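Local coordinates for taurocyamine kinase (Schistosoma mansoni, PDB 4WOD), which reversibly transfers the phosphoryl group of ATP to the guanidino group of taurocyamine, giving N-phosphotaurocyamine and ADP, with magnesium as cofactor, at residues Y371-L376 / I413-Y418; I423-T427 / T629-S633; R426-A430 / L495-I499; L443-H448 / P632-G636; R484-S490 / D586-S592. The protein carries 4 engineered substitutions. All blocks are in the same frame, centred on the assembly; numbering follows the deposited sequence.

Contact 1 of 5, residues Y371-L376 / I413-Y418; sequences YLAKLL and IRNGAY
Leu372 drops as a knob into a hole lined by Ile413, Arg414, Ala417 and Tyr418, which joins helix 369-376 to helix 409-418 in the helical phosphagen kinase N-terminal region of the second repeat. The two axes run 44° apart and approach to 7.9 Å, consistent with the small Ala417 lying where the backbones come closest.

Apolar contacts dominate. Leu372 spreads its branches: CB meets Ile413 CD1 at 3.7 Å, CD1 lies against the aliphatic start of Arg414, and CD2 reaches Ala417 CB and CE2 of Tyr418. Ala417 CB sits 3.4 Å from Leu372 O, tight against the opposing backbone. Farther along, Leu376 swings its CG anti to the backbone N (chi1 -170°), which carries CD1 to 3.5 Å from Gly416 C.

Aromatic contacts occupy the other flank. Leu375 CD1 stands over one face of the Tyr418 ring, 3.9 Å from the centroid and 27° off its normal, a CH-pi contact.

No direct hydrogen bond joins 371-376 to 413-418, and the polar link is made by water. Tyr418 OH also bonds Glu367, whose other carboxylate oxygen pairs with Arg414 NE, and Arg414 NH2 bonds Asn292 OD1. The two tyrosines cross at about a right angle, and one water bridges Tyr371 OH and Tyr418 OH, donating to the latter at 2.7 Å.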
# COMPACT_ATOMS: atom_id res chain seq x y z
N TYR A 371 14.02 -15.59 -6.50
CA TYR A 371 13.03 -14.66 -7.04
C TYR A 371 13.33 -13.24 -6.57
O TYR A 371 13.32 -12.28 -7.36
CB TYR A 371 11.61 -15.05 -6.61
CG TYR A 371 10.52 -14.08 -7.06
CD1 TYR A 371 9.98 -14.16 -8.34
CD2 TYR A 371 10.03 -13.10 -6.20
CE1 TYR A 371 8.99 -13.28 -8.76
CE2 TYR A 371 9.03 -12.22 -6.60
CZ TYR A 371 8.52 -12.31 -7.89
OH TYR A 371 7.51 -11.44 -8.31
N LEU A 372 13.59 -13.10 -5.28
CA LEU A 372 13.92 -11.79 -4.71
C LEU A 372 15.25 -11.28 -5.24
O LEU A 372 15.42 -10.07 -5.40
CB LEU A 372 13.96 -11.85 -3.18
CG LEU A 372 12.58 -12.08 -2.55
CD1 LEU A 372 12.68 -12.25 -1.01
CD2 LEU A 372 11.61 -10.97 -2.92
N ALA A 373 16.19 -12.18 -5.51
CA ALA A 373 17.48 -11.77 -6.04
C ALA A 373 17.31 -11.14 -7.44
O ALA A 373 18.07 -10.25 -7.82
CB ALA A 373 18.43 -12.95 -6.10
N LYS A 374 16.32 -11.61 -8.19
CA LYS A 374 16.05 -11.02 -9.51
C LYS A 374 15.49 -9.61 -9.34
O LYS A 374 15.95 -8.68 -10.00
CB LYS A 374 15.08 -11.89 -10.32
CG LYS A 374 15.63 -13.28 -10.63
CD LYS A 374 14.89 -13.94 -11.79
CE LYS A 374 14.11 -15.19 -11.34
NZ LYS A 374 14.81 -16.47 -11.65
N LEU A 375 14.55 -9.42 -8.42
CA LEU A 375 14.03 -8.06 -8.19
C LEU A 375 15.14 -7.10 -7.74
O LEU A 375 15.15 -5.92 -8.10
CB LEU A 375 12.88 -8.07 -7.17
CG LEU A 375 11.59 -8.79 -7.58
CD1 LEU A 375 10.58 -8.83 -6.43
CD2 LEU A 375 10.97 -8.14 -8.80
N LEU A 376 16.09 -7.63 -6.97
CA LEU A 376 17.18 -6.83 -6.41
C LEU A 376 18.16 -6.36 -7.49
O LEU A 376 18.95 -5.44 -7.26
CB LEU A 376 17.90 -7.64 -5.33
CG LEU A 376 18.93 -6.93 -4.44
CD1 LEU A 376 18.31 -5.76 -3.66
CD2 LEU A 376 19.58 -7.96 -3.49
N ILE A 413 16.75 -9.77 2.57
CA ILE A 413 16.96 -8.92 1.39
C ILE A 413 15.65 -8.37 0.80
O ILE A 413 15.68 -7.51 -0.09
CB ILE A 413 17.74 -9.66 0.27
CG1 ILE A 413 16.86 -10.75 -0.36
CG2 ILE A 413 19.09 -10.20 0.78
CD1 ILE A 413 17.31 -11.15 -1.75
N ARG A 414 14.51 -8.82 1.31
CA ARG A 414 13.21 -8.46 0.74
C ARG A 414 12.99 -6.94 0.66
O ARG A 414 12.49 -6.43 -0.36
CB ARG A 414 12.06 -9.10 1.54
CG ARG A 414 10.75 -9.07 0.79
CD ARG A 414 9.58 -9.70 1.56
NE ARG A 414 8.41 -9.88 0.69
CZ ARG A 414 7.51 -8.93 0.45
NH1 ARG A 414 7.61 -7.73 1.02
NH2 ARG A 414 6.50 -9.17 -0.37
N ASN A 415 13.36 -6.22 1.72
CA ASN A 415 13.14 -4.77 1.68
C ASN A 415 13.91 -4.14 0.51
O ASN A 415 13.41 -3.23 -0.16
CB ASN A 415 13.55 -4.08 3.00
CG ASN A 415 15.03 -4.19 3.29
OD1 ASN A 415 15.56 -5.27 3.42
ND2 ASN A 415 15.71 -3.06 3.34
N GLY A 416 15.10 -4.65 0.23
CA GLY A 416 15.90 -4.16 -0.88
C GLY A 416 15.37 -4.61 -2.23
O GLY A 416 15.34 -3.85 -3.20
N ALA A 417 14.95 -5.87 -2.29
CA ALA A 417 14.36 -6.40 -3.52
C ALA A 417 13.20 -5.52 -4.02
O ALA A 417 13.10 -5.22 -5.22
CB ALA A 417 13.89 -7.81 -3.29
N TYR A 418 12.34 -5.08 -3.10
CA TYR A 418 11.18 -4.28 -3.48
C TYR A 418 11.38 -2.77 -3.36
O TYR A 418 10.52 -1.99 -3.81
CB TYR A 418 9.98 -4.67 -2.65
CG TYR A 418 9.34 -5.97 -3.07
CD1 TYR A 418 8.58 -6.03 -4.24
CD2 TYR A 418 9.46 -7.12 -2.30
CE1 TYR A 418 7.98 -7.22 -4.64
CE2 TYR A 418 8.86 -8.31 -2.69
CZ TYR A 418 8.12 -8.35 -3.87
OH TYR A 418 7.50 -9.52 -4.25
O HOH W 1 6.69 -9.59 -6.86

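Contact 2 of 5, residues I423-T427 / T629-S633; sequences ICPRT and TCCPS
Thr427 and Cys630 form the tight end of this loop-to-loop contact. Cys630 O accepts two hydrogen bonds from the one threonine: Thr427 N donates at 2.9 Å with a nearly straight N-H...O angle of 167°, and Thr427 OG1 donates at 2.7 Å. The hydroxyl lies in the carbonyl plane on a lone pair, while the amide comes from above that plane, 37° out of it, which explains how both donors fit round one oxygen. A chi1 of 61° sets OG1 between the backbone N and the carbonyl carbon of Thr427, the position from which it can share the acceptor of its own amide.

Beside this grip, Pro425 O presses to 3.1 Å from Pro632 CD. That oxygen is buried and has no hydrogen-bond partner in the model, while the two proline rings meet CG to CG at 4.0 Å.

Toward Cys424 and Ser633 the packing is looser. Cys424 SG comes no closer than 4.3 Å to Ser633 CB, and Ser633 and Arg426 are both partly exposed. Between the two ends lies Cys631, its SG over one face of the Arg426 guanidinium, 3.7 Å from NH1. The same sulfur receives a weak bond from Ser633 N, while Thr629 OG1 donates to Cys631 O from within the loop. Cys631 is the predicted active-site cysteine of this repeat, so the contact joins the N-terminal region to the reactive-cysteine loop of the phosphagen kinase catalytic domain.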
# COMPACT_ATOMS: atom_id res chain seq x y z
N ILE A 423 19.69 0.40 0.89
CA ILE A 423 21.04 -0.11 0.76
C ILE A 423 21.44 -1.19 1.78
O ILE A 423 22.45 -1.86 1.60
CB ILE A 423 22.08 1.05 0.84
CG1 ILE A 423 22.13 1.67 2.24
CG2 ILE A 423 21.77 2.13 -0.20
CD1 ILE A 423 23.20 2.71 2.42
N CYS A 424 20.68 -1.36 2.86
CA CYS A 424 21.00 -2.41 3.85
C CYS A 424 19.85 -3.40 4.06
O CYS A 424 18.69 -3.05 3.89
CB CYS A 424 21.40 -1.78 5.19
SG CYS A 424 23.09 -1.12 5.23
N PRO A 425 20.17 -4.65 4.41
CA PRO A 425 19.10 -5.61 4.67
C PRO A 425 18.51 -5.42 6.07
O PRO A 425 19.04 -4.62 6.86
CB PRO A 425 19.81 -6.96 4.56
CG PRO A 425 21.21 -6.66 5.02
CD PRO A 425 21.51 -5.26 4.51
N ARG A 426 17.45 -6.17 6.35
CA ARG A 426 16.81 -6.20 7.67
C ARG A 426 16.70 -7.64 8.16
O ARG A 426 15.94 -8.42 7.60
CB ARG A 426 15.43 -5.55 7.62
CG ARG A 426 15.39 -4.13 7.06
CD ARG A 426 16.15 -3.15 7.92
NE ARG A 426 15.77 -1.77 7.63
CZ ARG A 426 16.32 -1.01 6.69
NH1 ARG A 426 17.30 -1.48 5.94
NH2 ARG A 426 15.88 0.24 6.51
N THR A 427 17.42 -7.99 9.22
CA THR A 427 17.51 -9.37 9.68
C THR A 427 16.24 -9.84 10.43
O THR A 427 15.40 -9.01 10.81
CB THR A 427 18.75 -9.55 10.57
OG1 THR A 427 18.62 -8.70 11.72
CG2 THR A 427 20.03 -9.15 9.80
N THR A 629 21.02 -5.61 16.45
CA THR A 629 19.85 -4.87 16.00
C THR A 629 19.36 -5.47 14.68
O THR A 629 20.08 -6.22 14.00
CB THR A 629 20.16 -3.35 15.80
OG1 THR A 629 21.17 -3.17 14.80
CG2 THR A 629 20.65 -2.71 17.10
N CYS A 630 18.12 -5.15 14.34
CA CYS A 630 17.53 -5.62 13.09
C CYS A 630 18.36 -5.22 11.86
O CYS A 630 18.72 -6.08 11.05
CB CYS A 630 16.11 -5.09 12.99
SG CYS A 630 15.27 -5.52 11.48
N CYS A 631 18.64 -3.93 11.70
CA CYS A 631 19.50 -3.49 10.60
C CYS A 631 20.97 -3.58 11.00
O CYS A 631 21.35 -3.15 12.09
CB CYS A 631 19.14 -2.06 10.17
SG CYS A 631 19.90 -1.54 8.62
N PRO A 632 21.81 -4.15 10.13
CA PRO A 632 23.24 -4.26 10.41
C PRO A 632 23.92 -2.89 10.49
O PRO A 632 25.02 -2.79 10.99
CB PRO A 632 23.78 -5.08 9.23
CG PRO A 632 22.59 -5.76 8.65
CD PRO A 632 21.43 -4.85 8.89
N SER A 633 23.27 -1.85 9.99
CA SER A 633 23.83 -0.51 10.05
C SER A 633 23.90 0.01 11.49
O SER A 633 24.66 0.94 11.79
CB SER A 633 22.99 0.45 9.20
OG SER A 633 21.73 0.68 9.81

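Contact 3 of 5, residues R426-A430 / L495-I499; sequences RTGEA and LFPTI
The backbones of Gly428 and Phe496 are joined by one nearly straight hydrogen bond, Phe496 N to Gly428 O at 2.9 Å with an angle of 169°. Glu429 CA and Leu495 CA, the closest such pair, lie 4.8 Å apart. Thr498 OG1 donates to Thr427 O, also at 2.9 Å and tilted 28° from the carbonyl plane. Two successive carbonyls of the loop 426-430 are thus held by the loop 495-499.

The Phe496 ring lies flat against the backbone: Glu429 CA sits over its centre, 3.6 Å from the centroid and only 7° off the normal, a CH-pi contact. Thr427 OG1, while bonded to Cys630 O, approaches the same ring at its edge, 3.4 Å from Phe496 CE2. Leu495 crosses Glu429 at a slant, CD2 lying 3.6 Å from Glu429 CB; the Glu429 carboxylate is bonded to Thr403 and His405. Ile499 CG1 closes on Gly428 O at 3.6 Å.

Phe496 also meets His587 edge-to-face. With both carbonyls satisfied and an aromatic face laid on the main chain, the chemistry is consistent with recognition largely through the main chain, beside Arg426, a neighbour of the predicted active-site Cys631.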
# COMPACT_ATOMS: atom_id res chain seq x y z
N ARG A 426 17.45 -6.17 6.35
CA ARG A 426 16.81 -6.20 7.67
C ARG A 426 16.70 -7.64 8.16
O ARG A 426 15.94 -8.42 7.60
CB ARG A 426 15.43 -5.55 7.62
CG ARG A 426 15.39 -4.13 7.06
CD ARG A 426 16.15 -3.15 7.92
NE ARG A 426 15.77 -1.77 7.63
CZ ARG A 426 16.32 -1.01 6.69
NH1 ARG A 426 17.30 -1.48 5.94
NH2 ARG A 426 15.88 0.24 6.51
N THR A 427 17.42 -7.99 9.22
CA THR A 427 17.51 -9.37 9.68
C THR A 427 16.24 -9.84 10.43
O THR A 427 15.40 -9.01 10.81
CB THR A 427 18.75 -9.55 10.57
OG1 THR A 427 18.62 -8.70 11.72
CG2 THR A 427 20.03 -9.15 9.80
N GLY A 428 16.10 -11.15 10.62
CA GLY A 428 14.90 -11.72 11.22
C GLY A 428 15.02 -12.07 12.71
O GLY A 428 14.03 -12.18 13.41
N GLU A 429 16.25 -12.25 13.17
CA GLU A 429 16.54 -12.53 14.58
C GLU A 429 18.05 -12.50 14.78
O GLU A 429 18.80 -12.54 13.81
CB GLU A 429 15.97 -13.89 15.01
CG GLU A 429 16.65 -15.09 14.38
CD GLU A 429 16.23 -16.38 15.07
OE1 GLU A 429 16.20 -16.39 16.32
OE2 GLU A 429 15.91 -17.37 14.37
N ALA A 430 18.49 -12.45 16.04
CA ALA A 430 19.90 -12.34 16.35
C ALA A 430 20.72 -13.44 15.71
O ALA A 430 21.86 -13.20 15.31
CB ALA A 430 20.11 -12.36 17.87
N LEU A 495 12.14 -13.21 18.01
CA LEU A 495 12.26 -12.83 16.62
C LEU A 495 12.13 -11.30 16.51
O LEU A 495 11.48 -10.67 17.34
CB LEU A 495 11.19 -13.51 15.77
CG LEU A 495 11.31 -15.02 15.68
CD1 LEU A 495 10.20 -15.57 14.76
CD2 LEU A 495 12.69 -15.37 15.16
N PHE A 496 12.77 -10.72 15.51
CA PHE A 496 12.74 -9.26 15.32
C PHE A 496 11.40 -8.76 14.74
O PHE A 496 10.61 -9.58 14.26
CB PHE A 496 13.91 -8.84 14.43
CG PHE A 496 15.24 -8.99 15.09
CD1 PHE A 496 15.34 -9.27 16.45
CD2 PHE A 496 16.41 -8.86 14.35
CE1 PHE A 496 16.58 -9.40 17.06
CE2 PHE A 496 17.64 -8.99 14.94
CZ PHE A 496 17.73 -9.27 16.31
N PRO A 497 11.13 -7.43 14.80
CA PRO A 497 9.79 -6.96 14.38
C PRO A 497 9.50 -7.20 12.91
O PRO A 497 8.39 -6.95 12.48
CB PRO A 497 9.81 -5.45 14.69
CG PRO A 497 10.86 -5.30 15.79
CD PRO A 497 11.92 -6.36 15.45
N THR A 498 10.49 -7.66 12.15
CA THR A 498 10.30 -7.94 10.73
C THR A 498 9.39 -9.17 10.54
O THR A 498 8.38 -9.08 9.85
CB THR A 498 11.66 -8.19 10.03
OG1 THR A 498 12.46 -9.05 10.84
CG2 THR A 498 12.42 -6.86 9.79
N ILE A 499 9.74 -10.28 11.18
CA ILE A 499 9.11 -11.55 10.88
C ILE A 499 8.35 -12.16 12.05
O ILE A 499 7.61 -13.12 11.87
CB ILE A 499 10.18 -12.59 10.36
CG1 ILE A 499 11.13 -13.04 11.48
CG2 ILE A 499 10.95 -11.98 9.22
CD1 ILE A 499 12.05 -14.21 11.06

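Contact 4 of 5, residues L443-H448 / P632-G636; sequences LICDYH and PSNLG
His448 and Pro632 make the one hydrogen bond of this contact: NE2 donates to Pro632 O at 2.8 Å with an angle of 170°. The acceptor lies 6° from the imidazole plane. The neighbouring ring carbon CE1 faces the next carbonyl, 3.1 Å from Ser633 O, so two successive carbonyl oxygens meet the same edge of the ring.

Tyr447 turns a face of its ring to Ser633, with CZ 3.4 Å from Ser633 CB. Ile444 supplies the apolar side, crossing both partners at about a right angle: CD1 touches Leu635 CD1 at 3.6 Å and CG1 touches Pro632 CB at 4.0 Å.

A next shell of aromatic rings packs around these groups. Tyr447 CD2 lies 3.5 Å above the plane of the His448 ring, over its centre. Tyr447 CG stands anti to the backbone N (chi1 -173°), directing the phenol across to Ser633, while the Tyr385 ring meets that of Tyr447. Tyr433 of helix 432-435 packs on Ile444, Pro632 and Leu635 together.

The contact joins helix 437-448 to the loop that follows Cys631, the predicted active-site cysteine of the phosphagen kinase catalytic domain.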
# COMPACT_ATOMS: atom_id res chain seq x y z
N LEU A 443 29.55 -7.65 4.61
CA LEU A 443 28.66 -6.50 4.48
C LEU A 443 28.83 -5.49 5.62
O LEU A 443 28.82 -4.27 5.41
CB LEU A 443 27.20 -6.98 4.41
CG LEU A 443 26.09 -5.96 4.09
CD1 LEU A 443 24.94 -6.64 3.35
CD2 LEU A 443 25.59 -5.24 5.36
N ILE A 444 28.92 -6.02 6.84
CA ILE A 444 29.07 -5.23 8.05
C ILE A 444 30.43 -4.53 8.04
O ILE A 444 30.53 -3.33 8.28
CB ILE A 444 28.93 -6.13 9.31
CG1 ILE A 444 27.46 -6.50 9.54
CG2 ILE A 444 29.53 -5.49 10.55
CD1 ILE A 444 27.27 -7.69 10.48
N CYS A 445 31.46 -5.30 7.74
CA CYS A 445 32.82 -4.79 7.59
C CYS A 445 32.91 -3.64 6.59
O CYS A 445 33.54 -2.62 6.87
CB CYS A 445 33.75 -5.92 7.18
SG CYS A 445 34.16 -7.04 8.53
N ASP A 446 32.27 -3.83 5.44
CA ASP A 446 32.18 -2.80 4.40
C ASP A 446 31.44 -1.55 4.89
O ASP A 446 31.99 -0.44 4.83
CB ASP A 446 31.47 -3.37 3.16
CG ASP A 446 31.71 -2.55 1.89
OD1 ASP A 446 32.02 -1.34 1.99
OD2 ASP A 446 31.58 -3.13 0.79
N TYR A 447 30.21 -1.73 5.37
CA TYR A 447 29.40 -0.59 5.82
C TYR A 447 30.10 0.23 6.91
O TYR A 447 30.17 1.46 6.83
CB TYR A 447 28.03 -1.07 6.33
CG TYR A 447 27.05 0.03 6.66
CD1 TYR A 447 26.07 0.41 5.75
CD2 TYR A 447 27.09 0.69 7.89
CE1 TYR A 447 25.16 1.43 6.04
CE2 TYR A 447 26.19 1.71 8.19
CZ TYR A 447 25.22 2.07 7.26
OH TYR A 447 24.32 3.07 7.55
N HIS A 448 30.61 -0.44 7.94
CA HIS A 448 31.21 0.26 9.08
C HIS A 448 32.71 0.55 8.94
O HIS A 448 33.33 1.10 9.85
CB HIS A 448 30.96 -0.54 10.35
CG HIS A 448 29.50 -0.70 10.65
ND1 HIS A 448 28.76 0.28 11.28
CD2 HIS A 448 28.64 -1.70 10.36
CE1 HIS A 448 27.50 -0.12 11.37
NE2 HIS A 448 27.40 -1.32 10.83
N PRO A 632 21.81 -4.15 10.13
CA PRO A 632 23.24 -4.26 10.41
C PRO A 632 23.92 -2.89 10.49
O PRO A 632 25.02 -2.79 10.99
CB PRO A 632 23.78 -5.08 9.23
CG PRO A 632 22.59 -5.76 8.65
CD PRO A 632 21.43 -4.85 8.89
N SER A 633 23.27 -1.85 9.99
CA SER A 633 23.83 -0.51 10.05
C SER A 633 23.90 0.01 11.49
O SER A 633 24.66 0.94 11.79
CB SER A 633 22.99 0.45 9.20
OG SER A 633 21.73 0.68 9.81
N ASN A 634 23.09 -0.58 12.38
CA ASN A 634 22.97 -0.06 13.74
C ASN A 634 23.49 -0.94 14.87
O ASN A 634 23.02 -0.84 16.01
CB ASN A 634 21.53 0.31 14.01
CG ASN A 634 21.36 1.80 14.18
OD1 ASN A 634 21.72 2.36 15.21
ND2 ASN A 634 20.85 2.46 13.13
N LEU A 635 24.47 -1.78 14.56
CA LEU A 635 25.21 -2.58 15.54
C LEU A 635 26.26 -1.84 16.38
O LEU A 635 26.47 -0.64 16.24
CB LEU A 635 25.94 -3.71 14.80
CG LEU A 635 25.10 -4.60 13.90
CD1 LEU A 635 26.05 -5.42 13.00
CD2 LEU A 635 24.20 -5.51 14.73
N GLY A 636 26.93 -2.59 17.25
CA GLY A 636 27.98 -2.04 18.10
C GLY A 636 27.38 -1.33 19.30
O GLY A 636 26.86 -1.96 20.21

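Contact 5 of 5, residues R484-S490 / D586-S592; sequences RVRVGRS and DHMRIIS
Two neighbouring strands of the eight-stranded antiparallel sheet of the second phosphagen kinase catalytic domain, 480-489 and 588-595, pair here, the axes of the paired segments approaching to 4.7 Å. The ladder has six backbone hydrogen bonds, two each for the pairs Val485-Ser592, Val487-Ile590 and Arg489-Met588. Ser592 N to Val485 O is the shortest at 2.8 Å and the straightest at 173°.

Val485, Val487 and Ile590 form an apolar patch under helix 599-614, on the face that also bears Arg489, Met588 and Ser592; Val487 CG2 reaches Ile590 CB at 4.1 Å. The Arg489 guanidinium has Val487 CG2 over one face and makes a cation-pi contact with Tyr627.

The other face carries Arg486 and Arg589, with Arg484 beside them; all three are predicted to bind ATP. The extended Arg484 brings NH2 to 3.2 Å from Arg589 NH1, edge to edge with planes 39° apart, as expected of a pocket made for phosphates. Arg589 also pairs with Glu584 and makes a cation-pi contact with Trp581, whereas Arg486 bonds Asn634.

At the strand end Ser490 OG, bonded to Ile628 O, also accepts from a water at 2.8 Å, and that water accepts from His587 N at 2.9 Å.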
# COMPACT_ATOMS: atom_id res chain seq x y z
N ARG A 484 19.85 15.23 21.60
CA ARG A 484 19.18 13.95 21.60
C ARG A 484 20.27 12.87 21.54
O ARG A 484 21.25 13.02 20.81
CB ARG A 484 18.22 13.87 20.40
CG ARG A 484 17.31 12.61 20.28
CD ARG A 484 16.62 12.65 18.89
NE ARG A 484 15.64 11.59 18.62
CZ ARG A 484 15.90 10.46 17.96
NH1 ARG A 484 17.12 10.21 17.52
NH2 ARG A 484 14.93 9.57 17.73
N VAL A 485 20.11 11.82 22.33
CA VAL A 485 20.90 10.60 22.11
C VAL A 485 19.94 9.43 22.18
O VAL A 485 19.10 9.36 23.05
CB VAL A 485 22.04 10.39 23.15
CG1 VAL A 485 22.93 9.20 22.71
CG2 VAL A 485 22.87 11.64 23.29
N ARG A 486 20.07 8.50 21.24
CA ARG A 486 19.25 7.30 21.31
C ARG A 486 20.09 6.04 21.10
O ARG A 486 21.21 6.11 20.57
CB ARG A 486 18.11 7.34 20.29
CG ARG A 486 18.52 7.32 18.84
CD ARG A 486 18.71 5.89 18.27
NE ARG A 486 18.94 5.91 16.82
CZ ARG A 486 19.73 5.07 16.16
NH1 ARG A 486 20.41 4.13 16.79
NH2 ARG A 486 19.84 5.19 14.84
N VAL A 487 19.52 4.90 21.49
CA VAL A 487 20.09 3.60 21.12
C VAL A 487 19.01 2.64 20.66
O VAL A 487 17.84 2.78 21.05
CB VAL A 487 20.87 2.93 22.29
CG1 VAL A 487 22.14 3.73 22.65
CG2 VAL A 487 19.95 2.74 23.49
N GLY A 488 19.39 1.67 19.84
CA GLY A 488 18.54 0.53 19.57
C GLY A 488 18.84 -0.62 20.51
O GLY A 488 19.98 -0.75 20.95
N ARG A 489 17.84 -1.43 20.85
CA ARG A 489 18.06 -2.68 21.61
C ARG A 489 17.11 -3.78 21.14
O ARG A 489 15.97 -3.53 20.74
CB ARG A 489 17.87 -2.48 23.13
CG ARG A 489 18.93 -1.62 23.84
CD ARG A 489 20.31 -2.35 23.96
NE ARG A 489 21.34 -1.57 24.68
CZ ARG A 489 22.16 -0.68 24.14
NH1 ARG A 489 22.10 -0.39 22.85
NH2 ARG A 489 23.04 -0.04 24.90
N SER A 490 17.64 -5.00 21.14
CA SER A 490 16.88 -6.20 20.89
C SER A 490 16.82 -6.98 22.19
O SER A 490 17.76 -6.94 22.98
CB SER A 490 17.54 -7.06 19.79
OG SER A 490 17.67 -6.35 18.58
N ASP A 586 13.30 -1.99 15.59
CA ASP A 586 13.96 -2.77 16.61
C ASP A 586 12.96 -2.96 17.73
O ASP A 586 11.98 -2.17 17.83
CB ASP A 586 15.22 -2.07 17.13
CG ASP A 586 16.39 -2.16 16.16
OD1 ASP A 586 16.66 -3.27 15.67
OD2 ASP A 586 17.04 -1.12 15.91
N HIS A 587 13.21 -3.95 18.59
CA HIS A 587 12.32 -4.20 19.72
C HIS A 587 12.14 -2.91 20.52
O HIS A 587 11.05 -2.63 20.99
CB HIS A 587 12.86 -5.30 20.62
CG HIS A 587 12.83 -6.66 19.99
ND1 HIS A 587 13.68 -7.68 20.36
CD2 HIS A 587 12.07 -7.15 18.98
CE1 HIS A 587 13.45 -8.75 19.61
NE2 HIS A 587 12.47 -8.45 18.77
N MET A 588 13.22 -2.16 20.65
CA MET A 588 13.16 -0.84 21.30
C MET A 588 14.07 0.19 20.66
O MET A 588 15.18 -0.13 20.22
CB MET A 588 13.53 -0.94 22.78
CG MET A 588 12.54 -1.64 23.67
SD MET A 588 13.24 -1.66 25.36
CE MET A 588 14.56 -2.85 25.19
N ARG A 589 13.60 1.43 20.62
CA ARG A 589 14.47 2.57 20.39
C ARG A 589 14.34 3.36 21.68
O ARG A 589 13.23 3.74 22.04
CB ARG A 589 14.07 3.38 19.13
CG ARG A 589 14.98 4.57 18.84
CD ARG A 589 14.78 5.24 17.45
NE ARG A 589 13.45 5.02 16.86
CZ ARG A 589 12.55 5.97 16.65
NH1 ARG A 589 12.80 7.23 16.99
NH2 ARG A 589 11.38 5.67 16.10
N ILE A 590 15.44 3.52 22.41
CA ILE A 590 15.42 4.23 23.69
C ILE A 590 16.06 5.61 23.50
O ILE A 590 17.20 5.70 23.04
CB ILE A 590 16.17 3.46 24.80
CG1 ILE A 590 15.61 2.03 24.92
CG2 ILE A 590 16.09 4.20 26.16
CD1 ILE A 590 16.48 1.12 25.79
N ILE A 591 15.34 6.66 23.86
CA ILE A 591 15.67 8.02 23.43
C ILE A 591 15.73 8.99 24.59
O ILE A 591 14.84 9.01 25.42
CB ILE A 591 14.61 8.56 22.43
CG1 ILE A 591 14.50 7.65 21.20
CG2 ILE A 591 14.92 9.99 21.99
CD1 ILE A 591 13.07 7.59 20.66
N SER A 592 16.78 9.81 24.64
CA SER A 592 16.82 10.91 25.60
C SER A 592 16.98 12.19 24.82
O SER A 592 17.74 12.24 23.87
CB SER A 592 17.96 10.74 26.61
OG SER A 592 17.95 11.79 27.57
O HOH W 2 15.18 -5.81 17.45

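Contacts 1, 2, 3 and 5 are buried, contact 4 only partly so. Contact 1 stays within the N-terminal helices and contact 5 within the catalytic sheet, whereas contacts 2, 3 and 4 bridge the two regions. Contacts 2 and 3 share Arg426 and Thr427, their centres about 9 Å apart, and contacts 2 and 4 share Pro632 and Ser633, their centres about 8 Å apart. Chemistry follows place: an apolar knob and water between helices, carbonyl-directed bonds between loops, a regular ladder with gathered arginines in the sheet. Direct bonds connect them: Asn415 to Cys424 O, Asp586 to Cys630 N, His587 to Leu495 O and Arg486 to Asn634.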